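Local coordinates for protein MdcD (Pseudomonas aeruginosa, PDB 5VIP) that probably serves as the beta subunit of a biotin-independent malonate decarboxylase, a carboxyl-transferase-type protein expected to act on malonyl groups, at residues 24-29 with 64-69; 115-120 with 154-159; 146-151 with 242-247. All coordinates share one frame; numbering follows the deposited sequence.

In the fold
All three contacts lie on or beside one mixed sheet, in which strands 59-66, 69-76, 111-115, 150-153 and 172-176 are successive neighbours. Interaction 1 sets the end of helix 18-25 against the hairpin of the first two strands, interaction 2 joins the loops that follow strands 111-115 and 150-153, and interaction 3 holds the lead-in to strand 150-153 against the loop after helix 229-242. Their centres are about 22 Å (1 and 2), 21 Å (2 and 3) and 18 Å (1 and 3) apart. Interaction 1 closes before the others open, whereas the segments of 2 and 3 alternate along the chain. Within this ClpP/crotonase-type fold interaction 2 touches both others, L115 packing on L25 and L116 on A151.

Interaction 1 (24-29 with 64-69); sequences ALLDAG and GLLDGQ
D27, just past the end of helix 18-25, plugs its carboxylate into the turn at 66-69. Its backbone N-H points at L65 O (D27 N to L65 O 2.8 Å) in an almost straight bond, 176° at the hydrogen and in the plane of the carbonyl. From CB the chain leads off with CG anti to the carbonyl carbon (chi1 -65°), and D27 CB itself passes 3.5 Å from L65 O. Past CG the carboxylate divides: D27 OD1 accepts from D67 N at 2.9 Å and D27 OD2 from G68 N at 2.8 Å, each through its syn lone pair, so the group is gripped like a fork across two consecutive amides. D27 OD2 also lies 3.4 Å from L65 CB.

Those amides belong to a type I' turn running from L66 to Q69, the two-residue bend of the beta hairpin formed by antiparallel strands 59-66 and 69-76. D67 and G68 both have positive phi, and at the angles of G68 a CB would collide with the preceding carbonyl oxygen, which explains glycine there. Aspartate suits its place because its short side chain brings both oxygens to the turn, where the two N-H dipoles probably help to stabilise its negative charge.

Beneath this polar grip the leucines form the apolar side. L26 crosses L66 obliquely, with L26 CD2 3.8 Å from L66 CD2, and L26 also lies over G64, which has no side chain to obstruct it. L66 CD2 reaches L25 O at 3.5 Å. S30 OG bonds to D27 O and L65 N, while L66 continues inward to L237 and F240 of helix 229-242.

Interaction 2 (115-120 with 154-159); sequences LLETGG and AGPVGC
The two loops run side by side with a single backbone bridge, T118 with C159, where T118 N donates to G158 O (N to O 2.8 Å) nearly along the C=O axis, and the CA-H groups of E117 and C159 lean on G158 O and T118 O. Alongside this bridge E117 carries the contact. Its CG stands beside the backbone N, and a bend at chi2 (-61°) folds the chain toward loop 154-159, which wraps round the carboxylate. E117 OE1 accepts two bonds: A154 N at 2.9 Å, nearly along the C-O axis, and G155 N at 2.9 Å, from above the carboxylate plane. E117 OE2 accepts G158 N at 2.8 Å, again from above the plane. Glutamate suits the place because its length spans from one loop to all three amides.

Strands 111-115 and 150-153 are parallel neighbours linked through helix 126-143, a beta-alpha-beta crossover, and both loops spring from the C-terminal ends of these strands in a fold of the ClpP/crotonase clan. The buried carboxylate, probably ionised, is met by peptide N-H groups; R21 adds a long, weak ion pair to OE1. The loop can curl so tightly because G155 and G158 adopt positive phi and the peptide before P156 is cis.

V157 CG1, anti to the backbone N (chi1 174°), rests 3.8 Å from T118 N beside the bridge. C159 SG lies 3.9 Å from L116 CB and 4.0 Å from T118 CG2, a compact apolar fit for a small residue, while T118 sends OG1 to G83 O.

Interaction 3 (146-151 with 242-247); sequences YQPVVA and KGLPAR
Two flat peptide groups, each met on one face by an aliphatic group of the other segment, make this contact, which has no hydrogen bond between its segments. Over one face of the Q147-P148 peptide lies a methyl group: L244 CD2 is 3.4 Å from P148 N and 3.5 Å from Q147 C, practically on top of the bond between them. In return, the CG-CD edge of the P148 ring sits over a face of the G243-L244 peptide, with P148 CG 3.7 Å from G243 C and P148 CD 3.9 Å from L244 N.

L244 reaches this position with CG anti to its carbonyl carbon (chi1 -73°) and an extended second torsion, crossing P148 obliquely. Its two methyls divide the work. L244 CD2 takes the prolyl peptide and touches P148 CD at 3.9 Å, while L244 CD1 reaches further back along the chain to Y146 C at 4.0 Å. The Y146 side chain leaves its backbone away from 242-247, and its OH is bonded to R105. Leucine suits the spot because its forked tip can touch consecutive parts of one backbone, and proline because its ring offers a hydrocarbon edge and its N carries no hydrogen to be buried under a methyl.

G243, with positive phi, is the first residue to leave helical angles after helix 229-242. A side chain here would collide with the carbonyl oxygen of K242, so glycine fits, and G243 O is bonded by Y172 OH.

The contact lies near the surface, where the chain passes from helix 126-143 into strand 150-153, V149 N being bonded by Q144 OE1. P148 also packs on S171 and on Y172, the first residue of strand 172-176, and further along V150 rests on Y239 and F240, so helix 229-242 lies against this part of the sheet.

Interaction 1 (24-29 with 64-69)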
# COMPACT_ATOMS: atom_id res chain seq x y z
N ALA B 24 -3.10 23.72 14.22
CA ALA B 24 -3.84 24.73 13.47
C ALA B 24 -5.14 24.18 12.90
O ALA B 24 -6.14 24.90 12.80
CB ALA B 24 -2.97 25.28 12.36
N LEU B 25 -5.16 22.89 12.57
CA LEU B 25 -6.35 22.33 11.89
C LEU B 25 -7.44 21.87 12.87
O LEU B 25 -8.63 22.01 12.57
CB LEU B 25 -5.95 21.18 10.98
CG LEU B 25 -5.15 21.54 9.73
CD1 LEU B 25 -4.75 20.28 8.94
CD2 LEU B 25 -5.93 22.52 8.83
N LEU B 26 -7.04 21.34 14.03
CA LEU B 26 -8.00 20.84 15.02
C LEU B 26 -8.66 22.02 15.74
O LEU B 26 -8.06 23.09 15.84
CB LEU B 26 -7.30 19.92 16.02
CG LEU B 26 -6.90 18.54 15.48
CD1 LEU B 26 -5.95 17.80 16.41
CD2 LEU B 26 -8.15 17.73 15.24
N ASP B 27 -9.90 21.83 16.19
CA ASP B 27 -10.63 22.90 16.88
C ASP B 27 -9.77 23.47 18.02
O ASP B 27 -9.07 22.72 18.71
CB ASP B 27 -11.98 22.41 17.45
CG ASP B 27 -12.98 21.99 16.37
OD1 ASP B 27 -12.72 22.16 15.16
OD2 ASP B 27 -14.06 21.47 16.76
N ALA B 28 -9.84 24.78 18.21
CA ALA B 28 -9.06 25.45 19.25
C ALA B 28 -9.34 24.85 20.63
O ALA B 28 -10.50 24.64 21.00
CB ALA B 28 -9.34 26.95 19.25
N GLY B 29 -8.27 24.59 21.37
CA GLY B 29 -8.38 23.97 22.68
C GLY B 29 -8.61 22.46 22.70
O GLY B 29 -8.69 21.88 23.79
N GLY B 64 -8.34 15.27 18.86
CA GLY B 64 -8.97 16.57 18.92
C GLY B 64 -10.36 16.51 18.35
O GLY B 64 -10.93 15.42 18.19
N LEU B 65 -10.91 17.69 18.06
CA LEU B 65 -12.22 17.80 17.44
C LEU B 65 -12.07 18.48 16.09
O LEU B 65 -11.22 19.37 15.92
CB LEU B 65 -13.21 18.58 18.32
CG LEU B 65 -13.50 18.00 19.71
CD1 LEU B 65 -14.28 19.06 20.52
CD2 LEU B 65 -14.27 16.71 19.59
N LEU B 66 -12.89 18.07 15.13
CA LEU B 66 -12.98 18.77 13.85
C LEU B 66 -14.43 19.20 13.67
O LEU B 66 -15.29 18.36 13.43
CB LEU B 66 -12.51 17.87 12.68
CG LEU B 66 -10.99 17.65 12.61
CD1 LEU B 66 -10.60 16.58 11.60
CD2 LEU B 66 -10.27 18.97 12.29
N ASP B 67 -14.69 20.49 13.85
CA ASP B 67 -16.06 21.03 13.89
C ASP B 67 -16.92 20.30 14.91
O ASP B 67 -18.06 19.94 14.63
CB ASP B 67 -16.70 20.96 12.49
CG ASP B 67 -17.81 21.99 12.29
OD1 ASP B 67 -17.83 23.01 13.02
OD2 ASP B 67 -18.65 21.77 11.40
N GLY B 68 -16.37 20.06 16.09
CA GLY B 68 -17.10 19.38 17.15
C GLY B 68 -17.13 17.86 17.07
O GLY B 68 -17.65 17.22 17.97
N GLN B 69 -16.57 17.30 16.00
CA GLN B 69 -16.61 15.85 15.78
C GLN B 69 -15.30 15.20 16.19
O GLN B 69 -14.23 15.77 15.97
CB GLN B 69 -16.91 15.53 14.31
CG GLN B 69 -18.26 16.05 13.84
CD GLN B 69 -19.41 15.30 14.48
OE1 GLN B 69 -19.51 14.08 14.39
NE2 GLN B 69 -20.28 16.03 15.13

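Interaction 2 (115-120 with 154-159)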
# COMPACT_ATOMS: atom_id res chain seq x y z
N LEU B 115 -1.81 14.10 7.25
CA LEU B 115 -0.95 15.10 6.64
C LEU B 115 0.32 14.42 6.14
O LEU B 115 1.24 14.13 6.92
CB LEU B 115 -0.62 16.21 7.64
CG LEU B 115 -1.58 17.41 7.76
CD1 LEU B 115 -3.06 17.04 7.67
CD2 LEU B 115 -1.30 18.22 9.02
N LEU B 116 0.38 14.19 4.84
CA LEU B 116 1.39 13.29 4.27
C LEU B 116 2.57 14.02 3.62
O LEU B 116 2.52 14.38 2.44
CB LEU B 116 0.72 12.37 3.24
CG LEU B 116 -0.39 11.51 3.83
CD1 LEU B 116 -1.01 10.59 2.78
CD2 LEU B 116 0.13 10.69 5.00
N GLU B 117 3.63 14.23 4.40
CA GLU B 117 4.87 14.79 3.87
C GLU B 117 5.92 13.71 4.04
O GLU B 117 6.48 13.56 5.11
CB GLU B 117 5.28 16.06 4.61
CG GLU B 117 4.26 17.20 4.51
CD GLU B 117 4.02 17.64 3.07
OE1 GLU B 117 2.84 17.84 2.68
OE2 GLU B 117 5.02 17.82 2.33
N THR B 118 6.17 12.94 2.99
CA THR B 118 6.98 11.74 3.14
C THR B 118 7.56 11.29 1.80
O THR B 118 6.96 11.49 0.74
CB THR B 118 6.15 10.61 3.79
OG1 THR B 118 6.98 9.46 4.03
CG2 THR B 118 4.96 10.22 2.90
N GLY B 119 8.73 10.67 1.86
CA GLY B 119 9.40 10.23 0.65
C GLY B 119 9.66 8.74 0.54
O GLY B 119 10.19 8.26 -0.47
N GLY B 120 9.29 7.99 1.57
CA GLY B 120 9.45 6.55 1.54
C GLY B 120 9.75 5.94 2.89
O GLY B 120 9.28 6.44 3.91
N ALA B 154 0.63 19.09 1.19
CA ALA B 154 0.81 20.53 1.00
C ALA B 154 2.21 20.90 0.58
O ALA B 154 2.45 22.03 0.15
CB ALA B 154 0.43 21.28 2.28
N GLY B 155 3.15 19.97 0.69
CA GLY B 155 4.54 20.33 0.48
C GLY B 155 5.17 20.88 1.76
O GLY B 155 4.47 21.12 2.76
N PRO B 156 6.48 21.14 1.73
CA PRO B 156 7.33 21.10 0.52
C PRO B 156 7.86 19.71 0.12
O PRO B 156 8.31 19.55 -1.01
CB PRO B 156 8.49 22.02 0.90
CG PRO B 156 8.62 21.85 2.39
CD PRO B 156 7.22 21.59 2.92
N VAL B 157 7.82 18.74 1.02
CA VAL B 157 8.30 17.41 0.67
C VAL B 157 7.33 16.73 -0.31
O VAL B 157 7.75 16.10 -1.28
CB VAL B 157 8.49 16.53 1.92
CG1 VAL B 157 8.86 15.11 1.53
CG2 VAL B 157 9.55 17.12 2.84
N GLY B 158 6.03 16.90 -0.08
CA GLY B 158 5.05 16.18 -0.87
C GLY B 158 5.01 14.72 -0.45
O GLY B 158 5.50 14.35 0.63
N CYS B 159 4.42 13.87 -1.28
CA CYS B 159 4.15 12.49 -0.89
C CYS B 159 4.57 11.52 -1.97
O CYS B 159 3.98 11.50 -3.05
CB CYS B 159 2.66 12.32 -0.58
SG CYS B 159 2.20 10.68 0.01

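Interaction 3 (146-151 with 242-247)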
# COMPACT_ATOMS: atom_id res chain seq x y z
N TYR B 146 -16.81 3.27 7.32
CA TYR B 146 -17.57 4.11 8.26
C TYR B 146 -17.41 5.61 8.01
O TYR B 146 -18.38 6.38 8.08
CB TYR B 146 -17.13 3.81 9.70
CG TYR B 146 -16.98 2.33 9.98
CD1 TYR B 146 -18.09 1.54 10.25
CD2 TYR B 146 -15.73 1.73 9.96
CE1 TYR B 146 -17.95 0.18 10.50
CE2 TYR B 146 -15.58 0.38 10.21
CZ TYR B 146 -16.70 -0.39 10.48
OH TYR B 146 -16.55 -1.73 10.72
N GLN B 147 -16.19 6.05 7.73
CA GLN B 147 -15.88 7.48 7.62
C GLN B 147 -14.83 7.71 6.55
O GLN B 147 -13.89 6.91 6.42
CB GLN B 147 -15.36 8.04 8.95
CG GLN B 147 -16.32 7.97 10.14
CD GLN B 147 -17.54 8.86 9.98
OE1 GLN B 147 -17.52 9.85 9.26
NE2 GLN B 147 -18.62 8.51 10.67
N PRO B 148 -14.96 8.80 5.79
CA PRO B 148 -13.91 9.16 4.82
C PRO B 148 -12.61 9.55 5.54
O PRO B 148 -12.66 10.21 6.58
CB PRO B 148 -14.51 10.35 4.08
CG PRO B 148 -15.42 10.98 5.09
CD PRO B 148 -16.03 9.81 5.81
N VAL B 149 -11.48 9.12 5.01
CA VAL B 149 -10.18 9.63 5.45
C VAL B 149 -9.82 10.75 4.50
O VAL B 149 -9.95 10.60 3.28
CB VAL B 149 -9.09 8.55 5.43
CG1 VAL B 149 -7.74 9.15 5.82
CG2 VAL B 149 -9.47 7.39 6.37
N VAL B 150 -9.40 11.88 5.05
CA VAL B 150 -8.95 12.99 4.23
C VAL B 150 -7.43 13.04 4.29
O VAL B 150 -6.86 12.99 5.37
CB VAL B 150 -9.55 14.32 4.69
CG1 VAL B 150 -8.97 15.48 3.89
CG2 VAL B 150 -11.08 14.29 4.58
N ALA B 151 -6.80 13.11 3.12
CA ALA B 151 -5.35 13.27 3.03
C ALA B 151 -5.01 14.64 2.48
O ALA B 151 -5.53 15.04 1.45
CB ALA B 151 -4.74 12.19 2.13
N LYS B 242 -19.05 16.07 3.97
CA LYS B 242 -19.51 15.42 2.75
C LYS B 242 -19.75 13.92 2.94
O LYS B 242 -20.67 13.35 2.35
CB LYS B 242 -18.48 15.68 1.66
CG LYS B 242 -18.81 15.31 0.27
CD LYS B 242 -17.77 15.99 -0.61
CE LYS B 242 -17.64 15.31 -1.95
NZ LYS B 242 -18.74 15.65 -2.88
N GLY B 243 -18.92 13.28 3.76
CA GLY B 243 -19.09 11.86 4.03
C GLY B 243 -18.43 11.01 2.97
O GLY B 243 -17.71 11.52 2.09
N LEU B 244 -18.70 9.70 3.01
CA LEU B 244 -18.08 8.76 2.08
C LEU B 244 -18.53 9.00 0.63
O LEU B 244 -19.73 9.08 0.35
CB LEU B 244 -18.40 7.33 2.50
CG LEU B 244 -17.68 6.81 3.74
CD1 LEU B 244 -18.22 5.44 4.14
CD2 LEU B 244 -16.18 6.72 3.44
N PRO B 245 -17.57 9.09 -0.31
CA PRO B 245 -17.93 9.26 -1.72
C PRO B 245 -18.65 8.04 -2.30
O PRO B 245 -18.35 6.89 -1.94
CB PRO B 245 -16.57 9.49 -2.41
CG PRO B 245 -15.56 8.91 -1.49
CD PRO B 245 -16.12 9.02 -0.09
N ALA B 246 -19.61 8.28 -3.19
CA ALA B 246 -20.41 7.20 -3.76
C ALA B 246 -19.61 6.30 -4.70
O ALA B 246 -19.84 5.09 -4.76
CB ALA B 246 -21.62 7.77 -4.50
N ARG B 247 -18.69 6.90 -5.45
CA ARG B 247 -17.90 6.13 -6.40
C ARG B 247 -16.47 6.66 -6.48
O ARG B 247 -16.10 7.38 -7.42
CB ARG B 247 -18.56 6.15 -7.78
CG ARG B 247 -18.13 5.00 -8.66
CD ARG B 247 -18.94 4.97 -9.93
NE ARG B 247 -18.22 4.28 -10.99
CZ ARG B 247 -17.91 4.85 -12.15
NH1 ARG B 247 -18.25 6.11 -12.40
NH2 ARG B 247 -17.25 4.15 -13.07